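Local coordinates for LRA-12 (Uncultured bacterium, PDB 5AEB), which probably hydrolyses beta-lactam antibiotics, carbapenems among them, as a class B3 metallo-beta-lactamase with two zinc ions in its active site, at residues 90-93 and 94-98; 191-195 and 196-200; 129-132 and 133-136. All coordinates share one frame; numbering follows the deposited sequence.

In the fold
Along the chain the order is contact 1, contact 3, contact 2. Contacts 1 and 3 are neighbours, their centres about 8 Å apart: the start of helix 93-100 lies against the loop that leads into strand 138-140, one edge strand of the seven-stranded sheet. K97 NZ probably donates to I135 O at 3.1 Å, and the CB of A94 packs against the CG of E132. Contact 2 stands apart, in the loop between strand 178-184 and helix 204-216, its centre about 30 Å from that of contact 1 and 24 Å from that of contact 3. Contacts 1 and 3 thus form one continuous patch and contact 2 a separate loop region; the side chains of F131 and I191 lie about 9 and 11 Å from a zinc ion.

Contact 1: 90-93 and 94-98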
loop_
_atom_site.group_PDB
_atom_site.type_symbol
_atom_site.label_atom_id
_atom_site.label_comp_id
_atom_site.label_asym_id
_atom_site.label_seq_id
_atom_site.Cartn_x
_atom_site.Cartn_y
_atom_site.Cartn_z
ATOM N N LEU A 90 4.724 2.184 -6.613
ATOM C CA LEU A 90 5.607 1.195 -7.274
ATOM C C LEU A 90 6.790 1.830 -7.991
ATOM O O LEU A 90 7.581 1.131 -8.634
ATOM C CB LEU A 90 4.819 0.383 -8.302
ATOM C CG LEU A 90 3.833 -0.692 -7.853
ATOM C CD1 LEU A 90 3.298 -1.419 -9.073
ATOM C CD2 LEU A 90 4.522 -1.686 -6.952
ATOM N N GLY A 91 6.901 3.154 -7.885
ATOM C CA GLY A 91 7.978 3.898 -8.529
ATOM C C GLY A 91 9.366 3.287 -8.366
ATOM O O GLY A 91 10.119 3.176 -9.357
ATOM N N ALA A 92 9.708 2.854 -7.149
ATOM C CA ALA A 92 11.060 2.314 -6.879
ATOM C C ALA A 92 11.094 0.803 -6.665
ATOM O O ALA A 92 12.107 0.253 -6.199
ATOM C CB ALA A 92 11.718 3.029 -5.696
ATOM N N MET A 93 9.990 0.133 -6.984
ATOM C CA MET A 93 9.878 -1.309 -6.745
ATOM C C MET A 93 10.824 -2.173 -7.597
ATOM O O MET A 93 11.459 -3.095 -7.077
ATOM C CB MET A 93 8.435 -1.781 -6.904
ATOM C CG MET A 93 8.211 -3.220 -6.444
ATOM S SD MET A 93 8.608 -3.351 -4.685
ATOM C CE MET A 93 7.064 -2.774 -3.912
ATOM N N ALA A 94 10.908 -1.888 -8.895
ATOM C CA ALA A 94 11.874 -2.592 -9.750
ATOM C C ALA A 94 13.298 -2.488 -9.193
ATOM O O ALA A 94 14.010 -3.485 -9.117
ATOM C CB ALA A 94 11.818 -2.103 -11.187
ATOM N N GLU A 95 13.680 -1.289 -8.765
ATOM C CA GLU A 95 15.006 -1.052 -8.227
ATOM C C GLU A 95 15.243 -1.787 -6.900
ATOM O O GLU A 95 16.315 -2.380 -6.682
ATOM C CB GLU A 95 15.208 0.424 -8.042
ATOM C CG GLU A 95 16.483 0.769 -7.302
ATOM C CD GLU A 95 16.881 2.226 -7.472
ATOM O OE1 GLU A 95 16.103 3.008 -8.088
ATOM O OE2 GLU A 95 17.986 2.588 -6.981
ATOM N N ILE A 96 14.245 -1.756 -6.016
ATOM C CA ILE A 96 14.392 -2.418 -4.735
ATOM C C ILE A 96 14.418 -3.926 -4.936
ATOM O O ILE A 96 15.151 -4.639 -4.248
ATOM C CB ILE A 96 13.343 -1.930 -3.712
ATOM C CG1 ILE A 96 13.827 -0.592 -3.164
ATOM C CG2 ILE A 96 13.174 -2.885 -2.538
ATOM C CD1 ILE A 96 12.682 0.331 -2.834
ATOM N N LYS A 97 13.674 -4.409 -5.912
ATOM C CA LYS A 97 13.668 -5.823 -6.158
ATOM C C LYS A 97 15.007 -6.239 -6.731
ATOM O O LYS A 97 15.518 -7.340 -6.412
ATOM C CB LYS A 97 12.542 -6.214 -7.117
ATOM C CG LYS A 97 12.380 -7.713 -7.221
ATOM C CD LYS A 97 11.412 -8.111 -8.323
ATOM C CE LYS A 97 11.372 -9.614 -8.418
ATOM N NZ LYS A 97 10.975 -10.000 -9.793
ATOM N N LYS A 98 15.572 -5.387 -7.597
ATOM C CA LYS A 98 16.859 -5.709 -8.203
ATOM C C LYS A 98 17.926 -5.873 -7.157
ATOM O O LYS A 98 18.665 -6.858 -7.162
ATOM C CB LYS A 98 17.278 -4.643 -9.218
ATOM C CG LYS A 98 16.691 -4.929 -10.581
ATOM C CD LYS A 98 16.754 -3.623 -11.358
ATOM C CE LYS A 98 16.561 -3.879 -12.809
ATOM N NZ LYS A 98 17.906 -4.215 -13.284
HETATM O O HOH W 1 9.364 0.074 -10.563
HETATM O O HOH W 2 12.406 1.205 -9.771
#
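I96 folds back over A92 at the start of helix 93-100, and its branch CB-CG1-CD1 keeps close to the A92 carbonyl all the way along. A92 holds the N-cap position, and its O accepts from I96 N at 2.9 Å, with an N-H...O angle of 155°, as the first turn of the helix closes. From there the isoleucine can be traced outward. CB lies 3.5 Å from A92 O, on the same carbonyl that the backbone N-H is using. At chi1 -79° CG1 stands beside the backbone N, so the longer branch runs back toward the cap while CG2 takes the place anti to that N. CG1 itself is 3.6 Å from A92 O. The tip, CD1, then comes to 3.4 Å from A92 O and meets A92 CB at 4.0 Å. The isoleucine tip therefore covers both the cap carbonyl and the cap methyl.

One residue on, K97 N gives M93 O the next helical bond, 2.8 Å long. Two waters stand between the helix start and the loop carbonyls ahead of it: one accepts from A94 N at 3.0 Å and is hydrogen-bonded to L90 O, while the other accepts from E95 N, also at 3.0 Å, and donates to G91 O. The loop carbonyls ahead of the cap are in this way tied to the helix start through solvent.

Outside the turn, A92 N is hydrogen-bonded to T54 OG1. The helix start touches both helix 60-69 and strand 77-81: I96 reaches I63 on the helix, where A92 and E95 touch A60, while M93, I96 and K97 all rest on L80 of the strand.

Contact 2: 191-195 and 196-200; sequences IEKKF and SEVSS
I191 and V198 meet tip to tip, CD1 to CG2 at 3.6 Å, and this apolar pair marks the tight side of the turn. Between them the chain winds through a short 3-10 segment: E197 N donates to K194 O and V198 N to F195 O, each at 3.0 Å and each spanning three residues. Those two carbonyls also receive the valine. With CG1 anti to the backbone N (chi1 -171°), V198 CG2 swings to the N side and sits 3.5 Å from K194 O and equally far from F195 O, so one methyl touches two oxygens and the isoleucine tip.

The other side is looser and faces solvent. There the K193 chain crosses that of E197, and its carbons do the touching: K193 CD lies 3.8 Å from E197 CB, and E197 OE1 approaches K193 CB at 3.5 Å. The charged ends do not pair, for K193 NZ stays 5.0 Å from E197 OE1, leaving at most a weak attraction.

Inward, the F195 ring meets Y208 and touches I204 and A205 on helix 204-216, and also meets the H268 ring of the chain's C-terminal tail, while V198 rests on Y122 in the loop after helix 111-115.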
loop_
_atom_site.group_PDB
_atom_site.type_symbol
_atom_site.label_atom_id
_atom_site.label_comp_id
_atom_site.label_asym_id
_atom_site.label_seq_id
_atom_site.Cartn_x
_atom_site.Cartn_y
_atom_site.Cartn_z
ATOM N N ILE A 191 -10.842 8.274 -11.539
ATOM C CA ILE A 191 -11.406 8.825 -12.774
ATOM C C ILE A 191 -12.280 10.054 -12.526
ATOM O O ILE A 191 -12.859 10.227 -11.451
ATOM C CB ILE A 191 -12.215 7.774 -13.574
ATOM C CG1 ILE A 191 -12.907 6.779 -12.633
ATOM C CG2 ILE A 191 -11.281 7.027 -14.507
ATOM C CD1 ILE A 191 -14.398 6.605 -12.820
ATOM N N GLU A 192 -12.385 10.909 -13.529
ATOM C CA GLU A 192 -13.254 12.082 -13.424
ATOM C C GLU A 192 -14.645 11.836 -13.996
ATOM O O GLU A 192 -15.562 12.588 -13.722
ATOM C CB GLU A 192 -12.581 13.309 -14.051
ATOM C CG GLU A 192 -11.358 13.751 -13.257
ATOM C CD GLU A 192 -10.328 14.496 -14.087
ATOM O OE1 GLU A 192 -9.897 13.979 -15.148
ATOM O OE2 GLU A 192 -9.935 15.609 -13.670
ATOM N N LYS A 193 -14.799 10.762 -14.766
ATOM C CA LYS A 193 -16.069 10.446 -15.423
ATOM C C LYS A 193 -16.903 9.396 -14.675
ATOM O O LYS A 193 -16.476 8.872 -13.645
ATOM C CB LYS A 193 -15.835 10.044 -16.893
ATOM C CG LYS A 193 -14.978 8.799 -17.115
ATOM C CD LYS A 193 -14.734 8.543 -18.600
ATOM C CE LYS A 193 -13.535 9.318 -19.123
ATOM N NZ LYS A 193 -13.604 9.578 -20.590
ATOM N N LYS A 194 -18.101 9.126 -15.194
ATOM C CA LYS A 194 -19.013 8.118 -14.659
ATOM C C LYS A 194 -18.457 6.717 -14.897
ATOM O O LYS A 194 -17.797 6.477 -15.918
ATOM C CB LYS A 194 -20.372 8.222 -15.363
ATOM C CG LYS A 194 -21.479 8.890 -14.569
ATOM C CD LYS A 194 -21.244 10.382 -14.381
ATOM C CE LYS A 194 -22.021 10.914 -13.182
ATOM N NZ LYS A 194 -21.616 12.320 -12.937
ATOM N N PHE A 195 -18.759 5.795 -13.985
ATOM C CA PHE A 195 -18.339 4.398 -14.107
ATOM C C PHE A 195 -18.706 3.780 -15.447
ATOM O O PHE A 195 -17.880 3.078 -16.063
ATOM C CB PHE A 195 -18.949 3.547 -12.988
ATOM C CG PHE A 195 -18.342 3.791 -11.637
ATOM C CD1 PHE A 195 -16.965 3.857 -11.476
ATOM C CD2 PHE A 195 -19.151 3.915 -10.521
ATOM C CE1 PHE A 195 -16.407 4.075 -10.226
ATOM C CE2 PHE A 195 -18.599 4.128 -9.272
ATOM C CZ PHE A 195 -17.226 4.204 -9.121
ATOM N N SER A 196 -19.932 4.059 -15.893
ATOM C CA SER A 196 -20.467 3.533 -17.155
ATOM C C SER A 196 -19.645 3.910 -18.385
ATOM O O SER A 196 -19.751 3.253 -19.404
ATOM C CB SER A 196 -21.915 3.989 -17.349
ATOM O OG SER A 196 -21.969 5.379 -17.640
ATOM N N GLU A 197 -18.839 4.959 -18.282
ATOM C CA GLU A 197 -18.013 5.418 -19.389
ATOM C C GLU A 197 -16.570 4.929 -19.313
ATOM O O GLU A 197 -15.769 5.273 -20.159
ATOM C CB GLU A 197 -18.033 6.944 -19.461
ATOM C CG GLU A 197 -19.420 7.531 -19.672
ATOM C CD GLU A 197 -19.438 9.038 -19.547
ATOM O OE1 GLU A 197 -18.400 9.619 -19.164
ATOM O OE2 GLU A 197 -20.494 9.648 -19.835
ATOM N N VAL A 198 -16.236 4.146 -18.291
ATOM C CA VAL A 198 -14.880 3.598 -18.145
ATOM C C VAL A 198 -14.918 2.218 -18.755
ATOM O O VAL A 198 -15.106 1.224 -18.050
ATOM C CB VAL A 198 -14.458 3.464 -16.666
ATOM C CG1 VAL A 198 -12.980 3.099 -16.573
ATOM C CG2 VAL A 198 -14.766 4.741 -15.886
ATOM N N SER A 199 -14.761 2.152 -20.067
ATOM C CA SER A 199 -15.104 0.921 -20.779
ATOM C C SER A 199 -14.068 -0.238 -20.681
ATOM O O SER A 199 -14.476 -1.418 -20.695
ATOM C CB SER A 199 -15.536 1.208 -22.240
ATOM O OG SER A 199 -16.742 1.964 -22.305
ATOM N N SER A 200 -12.765 0.078 -20.580
ATOM C CA SER A 200 -11.714 -0.968 -20.450
ATOM C C SER A 200 -11.587 -1.529 -19.018
ATOM O O SER A 200 -10.576 -2.153 -18.656
ATOM C CB SER A 200 -10.355 -0.448 -20.914
ATOM O OG SER A 200 -9.869 0.517 -20.000
#

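Contact 3: 129-132 and 133-136; sequences SMFE and PIIA
F131 takes a chi1 of 56°, which sets CG between its backbone N and carbonyl carbon, and I134 answers with a chi1 of -26°, well away from staggered; together these turns bring the phenyl edge to the isoleucine tip. The segment belongs to the metallo-beta-lactamase fold and leads, in extended form, into strand 138-140. The two side chains cross at about a right angle, and I134 CD1 approaches F131 CE1 at 3.8 Å, near the plane of the ring and not over a face. The same methyl also touches E132 O, at 3.6 Å.

On the outer side E132 bends at chi2 (68°), which brings its carboxylate back beside the proline: CD and OE2 of E132 each stand 3.7 Å from P133 CD. P133 has no N-H to give, and no hydrogen bond joins 129-132 to 133-136. The loop is held from elsewhere instead, with M130 and F131 hydrogen-bonded through their backbones to G117, and I134 to M114 on helix 111-115.

F131 touches Y87 and L90 on helix 87-90, and its side chain is about 6 Å from that of the zinc ligand H86. S129 OG, hydrogen-bonded to D116 O, lies 4.2 Å from P133 CG.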
loop_
_atom_site.group_PDB
_atom_site.type_symbol
_atom_site.label_atom_id
_atom_site.label_comp_id
_atom_site.label_asym_id
_atom_site.label_seq_id
_atom_site.Cartn_x
_atom_site.Cartn_y
_atom_site.Cartn_z
ATOM N N SER A 129 4.838 3.580 -20.391
ATOM C CA SER A 129 5.122 3.214 -18.990
ATOM C C SER A 129 5.278 4.408 -18.063
ATOM O O SER A 129 6.028 5.332 -18.360
ATOM C CB SER A 129 6.370 2.332 -18.889
ATOM O OG SER A 129 6.078 1.012 -19.287
ATOM N N MET A 130 4.567 4.373 -16.934
ATOM C CA MET A 130 4.670 5.422 -15.909
ATOM C C MET A 130 5.623 5.094 -14.754
ATOM O O MET A 130 6.029 5.972 -14.006
ATOM C CB MET A 130 3.289 5.787 -15.393
ATOM C CG MET A 130 2.344 6.259 -16.491
ATOM S SD MET A 130 0.628 5.918 -16.045
ATOM C CE MET A 130 0.482 7.059 -14.680
ATOM N N PHE A 131 5.976 3.824 -14.620
ATOM C CA PHE A 131 6.999 3.376 -13.656
ATOM C C PHE A 131 7.727 2.174 -14.269
ATOM O O PHE A 131 7.206 1.560 -15.221
ATOM C CB PHE A 131 6.373 2.999 -12.291
ATOM C CG PHE A 131 5.300 1.949 -12.387
ATOM C CD1 PHE A 131 5.614 0.596 -12.288
ATOM C CD2 PHE A 131 3.969 2.313 -12.568
ATOM C CE1 PHE A 131 4.615 -0.378 -12.393
ATOM C CE2 PHE A 131 2.964 1.354 -12.657
ATOM C CZ PHE A 131 3.281 -0.000 -12.565
ATOM N N GLU A 132 8.906 1.839 -13.731
ATOM C CA GLU A 132 9.674 0.677 -14.254
ATOM C C GLU A 132 8.877 -0.619 -14.071
ATOM O O GLU A 132 8.482 -0.943 -12.946
ATOM C CB GLU A 132 11.060 0.565 -13.592
ATOM C CG GLU A 132 11.976 -0.553 -14.146
ATOM C CD GLU A 132 12.440 -0.301 -15.581
ATOM O OE1 GLU A 132 12.633 0.868 -15.983
ATOM O OE2 GLU A 132 12.588 -1.295 -16.330
ATOM N N PRO A 133 8.597 -1.336 -15.178
ATOM C CA PRO A 133 7.913 -2.632 -15.097
ATOM C C PRO A 133 8.542 -3.570 -14.054
ATOM O O PRO A 133 9.742 -3.571 -13.867
ATOM C CB PRO A 133 8.121 -3.227 -16.489
ATOM C CG PRO A 133 8.190 -2.025 -17.376
ATOM C CD PRO A 133 8.884 -0.956 -16.571
ATOM N N ILE A 134 7.710 -4.347 -13.380
ATOM C CA ILE A 134 8.171 -5.407 -12.503
ATOM C C ILE A 134 7.322 -6.649 -12.778
ATOM O O ILE A 134 6.114 -6.554 -13.046
ATOM C CB ILE A 134 8.060 -5.110 -10.983
ATOM C CG1 ILE A 134 8.092 -3.630 -10.633
ATOM C CG2 ILE A 134 9.228 -5.786 -10.286
ATOM C CD1 ILE A 134 6.718 -2.995 -10.644
ATOM N N ILE A 135 7.944 -7.805 -12.675
ATOM C CA ILE A 135 7.206 -9.072 -12.831
ATOM C C ILE A 135 7.083 -9.749 -11.466
ATOM O O ILE A 135 8.091 -9.989 -10.791
ATOM C CB ILE A 135 7.911 -9.988 -13.836
ATOM C CG1 ILE A 135 7.873 -9.336 -15.216
ATOM C CG2 ILE A 135 7.314 -11.411 -13.841
ATOM C CD1 ILE A 135 8.988 -9.813 -16.129
ATOM N N ALA A 136 5.858 -10.054 -11.052
ATOM C CA ALA A 136 5.673 -10.725 -9.777
ATOM C C ALA A 136 6.137 -12.209 -9.820
ATOM O O ALA A 136 5.917 -12.920 -10.790
ATOM C CB ALA A 136 4.237 -10.614 -9.332
#